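Local coordinates for protein D-mandelate dehydrogenase (Rhodotorula graminis, PDB 2W2K) that probably oxidises D-mandelate and related D-2-hydroxyacids reversibly with a nicotinamide cofactor, as a member of the D-isomer specific 2-hydroxyacid dehydrogenase family, at residues G50-V60 with L77-G88; L126-S135 with E153-H164. All coordinates share one frame; numbering follows the deposited sequence.

Contact 1. Residues G50-V60 with L77-G88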
# COMPACT_ATOMS: atom_id res chain seq x y z
N GLY B 50 -40.57 28.21 -4.05
CA GLY B 50 -41.74 27.91 -3.17
C GLY B 50 -41.35 27.31 -1.82
O GLY B 50 -40.16 27.29 -1.45
N ASP B 51 -42.35 26.82 -1.07
CA ASP B 51 -42.14 26.11 0.20
C ASP B 51 -41.63 24.68 -0.09
O ASP B 51 -42.27 23.96 -0.84
CB ASP B 51 -43.46 25.98 0.98
CG ASP B 51 -43.82 27.22 1.80
OD1 ASP B 51 -43.21 28.30 1.64
OD2 ASP B 51 -44.75 27.09 2.65
N PHE B 52 -40.50 24.28 0.51
CA PHE B 52 -40.03 22.87 0.41
C PHE B 52 -39.78 22.29 1.82
O PHE B 52 -39.56 23.06 2.78
CB PHE B 52 -38.81 22.72 -0.54
CG PHE B 52 -37.69 23.70 -0.29
CD1 PHE B 52 -36.66 23.40 0.64
CD2 PHE B 52 -37.62 24.91 -1.01
CE1 PHE B 52 -35.60 24.30 0.87
CE2 PHE B 52 -36.57 25.83 -0.79
CZ PHE B 52 -35.54 25.52 0.13
N GLU B 53 -39.84 20.96 1.94
CA GLU B 53 -39.72 20.27 3.23
C GLU B 53 -38.35 19.60 3.49
O GLU B 53 -38.03 19.26 4.64
CB GLU B 53 -40.85 19.22 3.39
CG GLU B 53 -42.27 19.80 3.56
CD GLU B 53 -42.83 20.46 2.30
OE1 GLU B 53 -42.74 19.88 1.19
OE2 GLU B 53 -43.44 21.54 2.43
N ALA B 54 -37.58 19.39 2.42
CA ALA B 54 -36.24 18.81 2.53
C ALA B 54 -35.24 19.39 1.51
O ALA B 54 -35.64 20.00 0.49
CB ALA B 54 -36.32 17.24 2.38
N ILE B 55 -33.94 19.20 1.80
CA ILE B 55 -32.85 19.45 0.88
C ILE B 55 -31.98 18.17 0.80
O ILE B 55 -31.68 17.57 1.84
CB ILE B 55 -31.94 20.65 1.38
CG1 ILE B 55 -32.73 21.97 1.49
CG2 ILE B 55 -30.73 20.83 0.43
CD1 ILE B 55 -32.15 22.93 2.60
N ILE B 56 -31.55 17.80 -0.42
CA ILE B 56 -30.61 16.67 -0.66
C ILE B 56 -29.36 17.07 -1.48
O ILE B 56 -29.42 17.90 -2.43
CB ILE B 56 -31.38 15.43 -1.33
CG1 ILE B 56 -30.61 14.10 -1.14
CG2 ILE B 56 -31.79 15.74 -2.78
CD1 ILE B 56 -31.37 12.78 -1.54
N LYS B 57 -28.21 16.49 -1.10
CA LYS B 57 -26.89 16.81 -1.71
C LYS B 57 -26.16 15.46 -1.87
O LYS B 57 -25.65 14.88 -0.88
CB LYS B 57 -26.13 17.78 -0.77
CG LYS B 57 -24.79 18.42 -1.34
CD LYS B 57 -24.05 19.14 -0.19
CE LYS B 57 -22.74 19.88 -0.60
NZ LYS B 57 -21.62 18.99 -1.07
N LEU B 58 -26.14 14.94 -3.11
CA LEU B 58 -25.77 13.53 -3.40
C LEU B 58 -24.26 13.22 -3.45
O LEU B 58 -23.86 12.03 -3.45
CB LEU B 58 -26.45 13.05 -4.70
CG LEU B 58 -28.00 13.00 -4.66
CD1 LEU B 58 -28.59 12.88 -6.08
CD2 LEU B 58 -28.48 11.86 -3.83
N ALA B 59 -23.43 14.26 -3.52
CA ALA B 59 -21.97 14.09 -3.60
C ALA B 59 -21.25 15.26 -2.94
O ALA B 59 -21.76 16.38 -2.89
CB ALA B 59 -21.51 13.96 -5.09
N VAL B 60 -20.03 15.00 -2.47
CA VAL B 60 -19.24 16.02 -1.76
C VAL B 60 -18.94 17.21 -2.67
O VAL B 60 -19.02 18.39 -2.25
CB VAL B 60 -17.93 15.40 -1.17
CG1 VAL B 60 -16.95 16.50 -0.73
CG2 VAL B 60 -18.25 14.48 0.01
N LEU B 77 -34.38 30.61 4.35
CA LEU B 77 -35.00 29.32 4.03
C LEU B 77 -36.49 29.29 4.45
O LEU B 77 -36.86 29.91 5.46
CB LEU B 77 -34.20 28.17 4.67
CG LEU B 77 -32.77 27.93 4.19
CD1 LEU B 77 -31.94 27.19 5.27
CD2 LEU B 77 -32.73 27.15 2.85
N PRO B 78 -37.36 28.60 3.68
CA PRO B 78 -38.79 28.58 4.08
C PRO B 78 -39.04 27.85 5.42
O PRO B 78 -38.36 26.86 5.73
CB PRO B 78 -39.47 27.85 2.91
CG PRO B 78 -38.39 26.97 2.31
CD PRO B 78 -37.11 27.80 2.46
N SER B 79 -40.00 28.33 6.21
CA SER B 79 -40.28 27.73 7.54
C SER B 79 -40.86 26.30 7.49
O SER B 79 -40.87 25.58 8.51
CB SER B 79 -41.17 28.65 8.38
OG SER B 79 -40.35 29.62 9.02
N SER B 80 -41.33 25.91 6.30
CA SER B 80 -41.76 24.52 5.99
C SER B 80 -40.61 23.48 6.04
O SER B 80 -40.85 22.24 6.12
CB SER B 80 -42.38 24.48 4.58
OG SER B 80 -41.46 24.93 3.58
N LEU B 81 -39.37 23.96 6.00
CA LEU B 81 -38.20 23.04 5.92
C LEU B 81 -38.03 22.20 7.21
O LEU B 81 -38.01 22.76 8.32
CB LEU B 81 -36.90 23.81 5.56
CG LEU B 81 -35.56 23.05 5.51
CD1 LEU B 81 -35.49 22.02 4.36
CD2 LEU B 81 -34.40 24.07 5.37
N LYS B 82 -37.94 20.88 7.05
CA LYS B 82 -37.78 19.93 8.18
C LYS B 82 -36.42 19.18 8.25
O LYS B 82 -35.97 18.81 9.35
CB LYS B 82 -38.94 18.90 8.23
CG LYS B 82 -40.31 19.51 8.70
CD LYS B 82 -41.46 18.45 8.77
CE LYS B 82 -42.65 19.05 9.54
NZ LYS B 82 -43.82 18.13 9.62
N VAL B 83 -35.75 18.96 7.11
CA VAL B 83 -34.55 18.10 7.10
C VAL B 83 -33.62 18.36 5.90
O VAL B 83 -34.11 18.65 4.80
CB VAL B 83 -34.95 16.53 7.17
CG1 VAL B 83 -35.85 16.10 6.00
CG2 VAL B 83 -33.71 15.60 7.25
N PHE B 84 -32.31 18.23 6.13
CA PHE B 84 -31.24 18.39 5.11
C PHE B 84 -30.31 17.16 5.26
O PHE B 84 -29.73 16.97 6.35
CB PHE B 84 -30.48 19.71 5.43
CG PHE B 84 -29.40 20.15 4.43
CD1 PHE B 84 -28.94 19.32 3.37
CD2 PHE B 84 -28.80 21.40 4.59
CE1 PHE B 84 -27.90 19.76 2.48
CE2 PHE B 84 -27.77 21.86 3.71
CZ PHE B 84 -27.33 21.05 2.65
N ALA B 85 -30.19 16.32 4.22
CA ALA B 85 -29.25 15.18 4.21
C ALA B 85 -28.14 15.39 3.16
O ALA B 85 -28.45 15.68 2.00
CB ALA B 85 -30.01 13.82 3.94
N ALA B 86 -26.87 15.19 3.56
CA ALA B 86 -25.72 15.47 2.66
C ALA B 86 -24.68 14.35 2.65
O ALA B 86 -24.45 13.71 3.69
CB ALA B 86 -25.03 16.79 3.06
N ALA B 87 -24.06 14.15 1.48
CA ALA B 87 -22.90 13.27 1.33
C ALA B 87 -21.69 13.73 2.17
O ALA B 87 -21.53 14.92 2.41
CB ALA B 87 -22.49 13.19 -0.15
N GLY B 88 -20.86 12.77 2.62
CA GLY B 88 -19.59 13.07 3.31
C GLY B 88 -19.74 13.23 4.82
O GLY B 88 -20.81 12.95 5.37
O HOH W 1 -21.03 17.37 1.20
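Backbone hydrogen bonds between Ile55 and its neighbours Val83 and Ala85 pair strands 54-57 and 83-86 in parallel. Ile55 N gives to Val83 O, and Ile55 O takes Ala85 N at 3.1 Å; the pattern repeats at Lys57, whose O receives Ala87 N at 2.9 Å. Before the strands, Lys82 N donates to Glu53 O, and Ser80 OG donates to Phe52 O at 2.8 Å. With OG turned between its own backbone N and carbonyl carbon (chi1 59°), the hydroxyl comes to Phe52 O from above the carbonyl plane. The two strands bound a beta-alpha-beta unit through helix 71-74, adjacent in the five-stranded parallel sheet of the domain that carries both chain ends; strand 5-8 flanks 54-57 on its other edge. Apolar contacts gather on the Ile55-Phe84 face and in the loops leading into the strands. Ile55 CG2 lies over the Phe84 ring, 3.9 Å from its centroid and offset toward the rim, while Ile55 CD1 meets Leu81 CD2 at 3.7 Å. Pro78 CG stands over the centre of the Phe52 ring in a CH-pi contact. At the far end, Lys57 extends past Ala86 CB, and its NZ is hydrogen-bonded to Ala59 O, Tyr67 OH, Asn62 O and a water that donates to Ala87 O.

Contact 2. Residues L126-S135 with E153-H164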
# COMPACT_ATOMS: atom_id res chain seq x y z
N LEU B 126 2.71 1.95 4.19
CA LEU B 126 3.63 1.17 3.35
C LEU B 126 4.63 2.09 2.61
O LEU B 126 5.84 1.83 2.63
CB LEU B 126 2.86 0.25 2.38
CG LEU B 126 2.15 -0.97 3.01
CD1 LEU B 126 0.97 -1.50 2.15
CD2 LEU B 126 3.13 -2.11 3.34
N SER B 127 4.14 3.17 1.99
CA SER B 127 5.03 4.12 1.28
C SER B 127 6.17 4.71 2.14
O SER B 127 7.32 4.75 1.69
CB SER B 127 4.21 5.25 0.59
OG SER B 127 5.06 6.03 -0.25
N VAL B 128 5.85 5.16 3.36
CA VAL B 128 6.85 5.83 4.22
C VAL B 128 7.88 4.85 4.82
O VAL B 128 9.03 5.25 5.10
CB VAL B 128 6.21 6.76 5.33
CG1 VAL B 128 5.37 7.90 4.68
CG2 VAL B 128 5.37 5.99 6.36
N PHE B 129 7.49 3.59 5.02
CA PHE B 129 8.43 2.56 5.52
C PHE B 129 9.38 2.07 4.41
O PHE B 129 10.56 1.81 4.67
CB PHE B 129 7.69 1.36 6.15
CG PHE B 129 7.43 1.49 7.66
CD1 PHE B 129 6.18 1.87 8.14
CD2 PHE B 129 8.46 1.18 8.59
CE1 PHE B 129 5.93 1.98 9.53
CE2 PHE B 129 8.23 1.29 9.98
CZ PHE B 129 6.97 1.70 10.46
N ARG B 130 8.88 2.00 3.17
CA ARG B 130 9.59 1.37 2.02
C ARG B 130 10.29 2.36 1.05
O ARG B 130 11.07 1.94 0.17
CB ARG B 130 8.60 0.45 1.27
CG ARG B 130 8.00 -0.68 2.19
CD ARG B 130 9.12 -1.63 2.83
NE ARG B 130 9.85 -2.27 1.73
CZ ARG B 130 9.47 -3.39 1.12
NH1 ARG B 130 8.41 -4.10 1.56
NH2 ARG B 130 10.16 -3.80 0.04
N LEU B 131 10.03 3.66 1.24
CA LEU B 131 10.51 4.75 0.35
C LEU B 131 10.05 4.53 -1.12
O LEU B 131 10.81 4.75 -2.07
CB LEU B 131 12.05 4.96 0.49
CG LEU B 131 12.52 5.08 1.96
CD1 LEU B 131 14.05 5.11 2.07
CD2 LEU B 131 11.88 6.29 2.66
N ALA B 132 8.80 4.12 -1.29
CA ALA B 132 8.26 3.74 -2.61
C ALA B 132 8.02 4.94 -3.53
O ALA B 132 8.11 4.83 -4.77
CB ALA B 132 6.98 2.93 -2.43
N SER B 133 7.70 6.09 -2.93
CA SER B 133 7.46 7.32 -3.69
C SER B 133 8.72 7.75 -4.47
O SER B 133 8.65 8.09 -5.66
CB SER B 133 6.94 8.44 -2.77
OG SER B 133 6.63 9.60 -3.54
N TYR B 134 9.86 7.70 -3.79
CA TYR B 134 11.19 7.98 -4.38
C TYR B 134 11.53 6.94 -5.47
O TYR B 134 12.02 7.31 -6.56
CB TYR B 134 12.24 7.97 -3.26
CG TYR B 134 13.67 8.32 -3.66
CD1 TYR B 134 13.97 9.55 -4.25
CD2 TYR B 134 14.71 7.43 -3.40
CE1 TYR B 134 15.29 9.89 -4.61
CE2 TYR B 134 16.04 7.76 -3.74
CZ TYR B 134 16.32 8.99 -4.33
OH TYR B 134 17.62 9.33 -4.66
N SER B 135 11.28 5.66 -5.19
CA SER B 135 11.47 4.59 -6.16
C SER B 135 10.65 4.80 -7.46
O SER B 135 11.19 4.58 -8.56
CB SER B 135 11.15 3.22 -5.53
OG SER B 135 11.56 2.14 -6.35
N GLU B 153 20.46 2.56 -3.00
CA GLU B 153 20.28 3.62 -2.01
C GLU B 153 19.13 3.31 -1.02
O GLU B 153 19.28 3.49 0.20
CB GLU B 153 20.04 4.97 -2.71
CG GLU B 153 19.99 6.20 -1.76
CD GLU B 153 19.43 7.48 -2.41
OE1 GLU B 153 19.47 7.60 -3.66
OE2 GLU B 153 18.96 8.38 -1.67
N ILE B 154 18.00 2.83 -1.55
CA ILE B 154 16.80 2.51 -0.72
C ILE B 154 17.09 1.41 0.34
O ILE B 154 16.51 1.42 1.41
CB ILE B 154 15.56 2.20 -1.63
CG1 ILE B 154 15.09 3.50 -2.31
CG2 ILE B 154 14.38 1.53 -0.84
CD1 ILE B 154 14.02 3.33 -3.42
N GLY B 155 18.01 0.49 0.03
CA GLY B 155 18.37 -0.58 0.94
C GLY B 155 19.05 -0.10 2.21
O GLY B 155 19.08 -0.83 3.21
N LYS B 156 19.60 1.12 2.18
CA LYS B 156 20.24 1.72 3.38
C LYS B 156 19.25 2.20 4.45
O LYS B 156 19.65 2.47 5.58
CB LYS B 156 21.13 2.91 2.99
CG LYS B 156 22.23 2.62 1.95
CD LYS B 156 22.97 1.31 2.23
N SER B 157 17.97 2.38 4.08
CA SER B 157 17.01 3.09 4.97
C SER B 157 15.61 2.44 5.07
O SER B 157 14.84 2.78 5.99
CB SER B 157 16.81 4.57 4.54
OG SER B 157 18.03 5.32 4.56
N ALA B 158 15.28 1.57 4.14
CA ALA B 158 13.94 0.93 4.14
C ALA B 158 13.78 -0.17 5.22
O ALA B 158 14.72 -0.96 5.46
CB ALA B 158 13.63 0.37 2.73
N HIS B 159 12.59 -0.24 5.85
CA HIS B 159 12.25 -1.24 6.90
C HIS B 159 10.88 -1.93 6.69
O HIS B 159 9.97 -1.29 6.14
CB HIS B 159 12.25 -0.55 8.29
CG HIS B 159 13.58 -0.54 8.98
ND1 HIS B 159 14.38 0.58 9.05
CD2 HIS B 159 14.25 -1.52 9.63
CE1 HIS B 159 15.49 0.29 9.71
NE2 HIS B 159 15.44 -0.98 10.07
N ASN B 160 10.71 -3.20 7.12
CA ASN B 160 9.34 -3.78 7.21
C ASN B 160 8.54 -3.12 8.35
O ASN B 160 9.11 -2.90 9.44
CB ASN B 160 9.35 -5.31 7.46
CG ASN B 160 9.97 -6.11 6.31
OD1 ASN B 160 9.84 -5.75 5.13
ND2 ASN B 160 10.63 -7.22 6.65
N PRO B 161 7.25 -2.75 8.12
CA PRO B 161 6.42 -2.32 9.26
C PRO B 161 6.37 -3.34 10.43
O PRO B 161 6.29 -2.94 11.62
CB PRO B 161 5.02 -2.11 8.62
CG PRO B 161 5.33 -1.75 7.15
CD PRO B 161 6.51 -2.68 6.83
N ARG B 162 6.46 -4.64 10.10
CA ARG B 162 6.37 -5.74 11.09
C ARG B 162 7.24 -5.47 12.32
O ARG B 162 8.44 -5.20 12.19
CB ARG B 162 6.76 -7.10 10.45
CG ARG B 162 6.54 -8.31 11.39
CD ARG B 162 6.79 -9.61 10.62
NE ARG B 162 6.84 -10.77 11.51
N GLY B 163 6.62 -5.56 13.50
CA GLY B 163 7.32 -5.45 14.81
C GLY B 163 7.60 -4.02 15.27
O GLY B 163 8.07 -3.82 16.41
N HIS B 164 7.30 -3.04 14.42
CA HIS B 164 7.44 -1.61 14.78
C HIS B 164 6.13 -1.07 15.36
O HIS B 164 5.07 -1.68 15.16
CB HIS B 164 7.88 -0.76 13.58
CG HIS B 164 9.26 -1.08 13.07
ND1 HIS B 164 9.50 -2.06 12.13
CD2 HIS B 164 10.47 -0.53 13.36
CE1 HIS B 164 10.79 -2.11 11.87
NE2 HIS B 164 11.41 -1.21 12.61
O HOH W 2 12.03 2.99 6.79
O HOH W 3 7.61 -4.43 4.23
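Phe129, near the end of helix 114-130, packs against Pro161 and His164 in the loop after helix 144-154. Its CB lies 3.5 Å from His159 O; CG and CD1 run along Pro161 CG, CD1 at 3.8 Å. Pro161 CA sits over the ring centre, 4.0 Å from the centroid, in a CH-pi contact. Farther out, CE2 approaches the face of the His164 imidazole, and CZ touches His164 CB. Phe129 O takes a nearly straight bond from His159 N (3.1 Å, 169°), and a water links the same oxygen to Ser157 O. Leu131, with positive phi, separates helices 114-130 and 132-139. Beyond this break, Ile154 CD1 packs on Ser135 CB at 3.6 Å. Tyr134, its CG opposite the backbone N (chi1 -176°), extends its ring to Glu153, where OH donates to OE1 at 2.7 Å on the syn side; OE2 is salt-bridged to Lys297. Replacing Tyr134 by a phenylalanine would probably leave Glu153 OE1 without this donor and the carboxylate held less firmly. A water joins Arg130 NH1 to Asn160 OD1. An aromatic-proline core thus holds the Phe129 end, while Arg130, whose NH1 and NH2 also hydrogen-bond to backbone of the other protein chain, probably ties the contact to the assembly.

Overall arrangement
Both contacts are largely buried, yet they lie on opposite sides of the chain's centre, their centres about 47 Å apart, and share no secondary-structure element. Contact 1 is buried within its own domain, inside a five-stranded parallel sheet, and its regular backbone bonding and aliphatic-aromatic packing fit that place; no other chain of the assembly touches it. Contact 2 joins helix ends and loop at the flank of the NAD-binding Rossmann-type domain, where one direct backbone bond, waters and a tyrosine-carboxylate pair replace strand pairing. It is buried partly against the other protein chain, which bonds several of its residues. Only contact 1 approaches cofactor-binding residues: the Val60 side chain lies about 8 Å from Gly307, an NAD-binding residue, although this chain has no cofactor bound.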